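Local coordinates for YjbQ family protein (Aeropyrum pernix, PDB 2P6H), which is of unknown function, a member of the YjbQ (UPF0047) family whose crystal assembly holds three chains, at residues P42-A47 with H85-N90. Residues are numbered along the deposited sequence; the frame is centred on the assembly and turned at random.
With SO4 (sulfate ion), chain C.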
ATOM      1  N   PRO A  42      -3.314   2.214 -13.834  1.00 26.18           N
ATOM      2  CA  PRO A  42      -4.478   3.084 -13.853  1.00 25.80           C
ATOM      3  C   PRO A  42      -5.803   2.295 -13.764  1.00 25.55           C
ATOM      4  O   PRO A  42      -6.878   2.831 -13.992  1.00 26.20           O
ATOM      5  CB  PRO A  42      -4.404   3.783 -15.194  1.00 26.36           C
ATOM      6  CG  PRO A  42      -3.932   2.682 -16.128  1.00 27.14           C
ATOM      7  CD  PRO A  42      -2.827   2.017 -15.200  1.00 25.37           C
ATOM      8  N   HIS A  43      -5.708   1.018 -13.406  1.00 23.51           N
ATOM      9  CA  HIS A  43      -6.904   0.171 -13.337  1.00 24.40           C
ATOM     10  C   HIS A  43      -7.470   0.025 -11.925  1.00 23.46           C
ATOM     11  O   HIS A  43      -6.711  -0.068 -10.964  1.00 22.88           O
ATOM     12  CB  HIS A  43      -6.586  -1.222 -13.897  1.00 22.79           C
ATOM     13  CG  HIS A  43      -5.958  -1.202 -15.258  1.00 25.03           C
ATOM     14  ND1 HIS A  43      -6.590  -0.676 -16.364  1.00 25.43           N
ATOM     15  CD2 HIS A  43      -4.749  -1.640 -15.688  1.00 24.54           C
ATOM     16  CE1 HIS A  43      -5.799  -0.788 -17.417  1.00 24.84           C
ATOM     17  NE2 HIS A  43      -4.675  -1.368 -17.034  1.00 26.34           N
ATOM     18  N   THR A  44      -8.798   0.009 -11.817  1.00 22.70           N
ATOM     19  CA  THR A  44      -9.471  -0.164 -10.532  1.00 22.07           C
ATOM     20  C   THR A  44      -9.797  -1.649 -10.295  1.00 22.70           C
ATOM     21  O   THR A  44     -10.263  -2.013  -9.221  1.00 22.40           O
ATOM     22  CB  THR A  44     -10.813   0.611 -10.463  1.00 23.76           C
ATOM     23  OG1 THR A  44     -11.721   0.080 -11.439  1.00 23.90           O
ATOM     24  CG2 THR A  44     -10.603   2.100 -10.716  1.00 20.91           C
ATOM     25  N   THR A  45      -9.569  -2.496 -11.302  1.00 22.52           N
ATOM     26  CA  THR A  45      -9.832  -3.936 -11.085  1.00 24.87           C
ATOM     27  C   THR A  45      -8.614  -4.791 -11.384  1.00 24.92           C
ATOM     28  O   THR A  45      -8.711  -5.975 -11.680  1.00 24.81           O
ATOM     29  CB  THR A  45     -10.963  -4.432 -11.990  1.00 25.06           C
ATOM     30  OG1 THR A  45     -10.630  -4.156 -13.352  1.00 25.68           O
ATOM     31  CG2 THR A  45     -12.267  -3.708 -11.646  1.00 23.78           C
ATOM     32  N   ALA A  46      -7.458  -4.166 -11.222  1.00 25.46           N
ATOM     33  CA  ALA A  46      -6.177  -4.847 -11.307  1.00 24.97           C
ATOM     34  C   ALA A  46      -5.302  -4.168 -10.295  1.00 25.05           C
ATOM     35  O   ALA A  46      -5.589  -3.075  -9.823  1.00 24.74           O
ATOM     36  CB  ALA A  46      -5.540  -4.780 -12.747  1.00 24.39           C
ATOM     37  N   ALA A  47      -4.213  -4.816  -9.900  1.00 24.08           N
ATOM     38  CA  ALA A  47      -3.331  -4.225  -8.899  1.00 23.96           C
ATOM     39  C   ALA A  47      -1.881  -4.606  -9.169  1.00 23.83           C
ATOM     40  O   ALA A  47      -1.575  -5.327 -10.112  1.00 22.83           O
ATOM     41  CB  ALA A  47      -3.748  -4.720  -7.505  1.00 23.41           C
ATOM     42  N   HIS A  85     -15.576  -8.095  -6.943  1.00 21.41           N
ATOM     43  CA  HIS A  85     -14.438  -8.723  -6.278  1.00 22.35           C
ATOM     44  C   HIS A  85     -13.091  -8.117  -6.683  1.00 22.33           C
ATOM     45  O   HIS A  85     -12.183  -7.996  -5.854  1.00 22.13           O
ATOM     46  CB  HIS A  85     -14.405 -10.220  -6.588  1.00 20.86           C
ATOM     47  CG  HIS A  85     -13.980 -10.525  -7.989  1.00 23.61           C
ATOM     48  ND1 HIS A  85     -14.841 -10.444  -9.061  1.00 23.04           N
ATOM     49  CD2 HIS A  85     -12.764 -10.834  -8.508  1.00 23.79           C
ATOM     50  CE1 HIS A  85     -14.178 -10.686 -10.178  1.00 25.19           C
ATOM     51  NE2 HIS A  85     -12.913 -10.926  -9.869  1.00 25.59           N
ATOM     52  N   ALA A  86     -12.954  -7.761  -7.957  1.00 21.60           N
ATOM     53  CA  ALA A  86     -11.697  -7.186  -8.444  1.00 22.83           C
ATOM     54  C   ALA A  86     -11.430  -5.818  -7.809  1.00 22.94           C
ATOM     55  O   ALA A  86     -10.312  -5.481  -7.444  1.00 23.46           O
ATOM     56  CB  ALA A  86     -11.747  -7.063  -9.980  1.00 20.99           C
ATOM     57  N   HIS A  87     -12.472  -5.001  -7.679  1.00 22.61           N
ATOM     58  CA  HIS A  87     -12.331  -3.688  -7.062  1.00 23.86           C
ATOM     59  C   HIS A  87     -11.873  -3.888  -5.616  1.00 21.70           C
ATOM     60  O   HIS A  87     -10.974  -3.202  -5.138  1.00 21.03           O
ATOM     61  CB  HIS A  87     -13.674  -2.944  -7.083  1.00 22.91           C
ATOM     62  CG  HIS A  87     -14.153  -2.577  -8.459  1.00 24.13           C
ATOM     63  ND1 HIS A  87     -13.763  -1.421  -9.101  1.00 21.58           N
ATOM     64  CD2 HIS A  87     -15.026  -3.194  -9.292  1.00 23.88           C
ATOM     65  CE1 HIS A  87     -14.383  -1.337 -10.269  1.00 24.15           C
ATOM     66  NE2 HIS A  87     -15.154  -2.398 -10.408  1.00 24.32           N
ATOM     67  N   LEU A  88     -12.492  -4.848  -4.933  1.00 23.16           N
ATOM     68  CA  LEU A  88     -12.164  -5.143  -3.547  1.00 22.81           C
ATOM     69  C   LEU A  88     -10.703  -5.602  -3.417  1.00 22.15           C
ATOM     70  O   LEU A  88      -9.984  -5.162  -2.517  1.00 21.26           O
ATOM     71  CB  LEU A  88     -13.118  -6.212  -3.001  1.00 22.99           C
ATOM     72  CG  LEU A  88     -14.612  -5.853  -3.037  1.00 22.75           C
ATOM     73  CD1 LEU A  88     -15.413  -7.004  -2.466  1.00 21.63           C
ATOM     74  CD2 LEU A  88     -14.883  -4.566  -2.247  1.00 19.89           C
ATOM     75  N   GLY A  89     -10.261  -6.473  -4.319  1.00 21.66           N
ATOM     76  CA  GLY A  89      -8.880  -6.931  -4.265  1.00 22.39           C
ATOM     77  C   GLY A  89      -7.920  -5.768  -4.455  1.00 21.91           C
ATOM     78  O   GLY A  89      -6.906  -5.635  -3.750  1.00 20.45           O
ATOM     79  N   ASN A  90      -8.239  -4.914  -5.423  1.00 20.87           N
ATOM     80  CA  ASN A  90      -7.421  -3.738  -5.696  1.00 21.31           C
ATOM     81  C   ASN A  90      -7.276  -2.858  -4.466  1.00 22.14           C
ATOM     82  O   ASN A  90      -6.226  -2.326  -4.190  1.00 23.11           O
ATOM     83  CB  ASN A  90      -8.035  -2.931  -6.852  1.00 21.22           C
ATOM     84  CG  ASN A  90      -7.378  -1.568  -7.013  1.00 20.71           C
ATOM     85  OD1 ASN A  90      -6.638  -1.313  -7.952  1.00 24.05           O
ATOM     86  ND2 ASN A  90      -7.684  -0.657  -6.074  1.00 19.65           N
TER
HETATM   87  S   SO4 C 501     -10.568  -0.555 -14.864  1.00 30.33           S
HETATM   88  O1  SO4 C 501     -11.977  -1.163 -14.949  1.00 31.44           O
HETATM   89  O2  SO4 C 501     -10.074  -0.059 -16.149  1.00 33.10           O
HETATM   90  O3  SO4 C 501      -9.599  -1.551 -14.415  1.00 29.67           O
HETATM   91  O4  SO4 C 501     -10.550   0.556 -13.921  1.00 29.04           O
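Thr45 lays its CG2 methyl over one face of the His87 ring. This is a CH-pi contact, with CG2 3.4 Å from the ring centroid and 13° off the ring normal. Thr45 CG2 stands anti to its own carbonyl carbon, which leaves OG1 (chi1 56°) between the backbone N and that carbon. There Thr45 OG1 hydrogen-bonds sulfate O3 at 3.0 Å; Arg125 hydrogen-bonds both this hydroxyl and the sulfate. Thr44 has the same rotamer, and its OG1 donates to sulfate O4 at 2.8 Å. Thr44 N gives O4 a second, nearly straight bond (168°). Thr44 OG1 also lies obliquely to the His87 ring, 3.2 Å from CE1. Two hydrogen bonds, the second weak, help to set the ring's rotation: ND1 to Asn51 of the second subunit and NE2 to Asn83 OD1. An alanine in place of His87 would probably leave the Thr45 methyl without the ring face it packs on, and that Asn51 without its imidazole partner. Thr45 CB also meets Ala86 CB at 3.4 Å, tight for two carbons. Asn90 CB packs against Thr44 O at 3.4 Å. The arrangement is a sulfate-binding loop leading into strand 46-51, backed by helix 84-93; the sulfate is probably from crystallisation, so a natural anion site is only inferred.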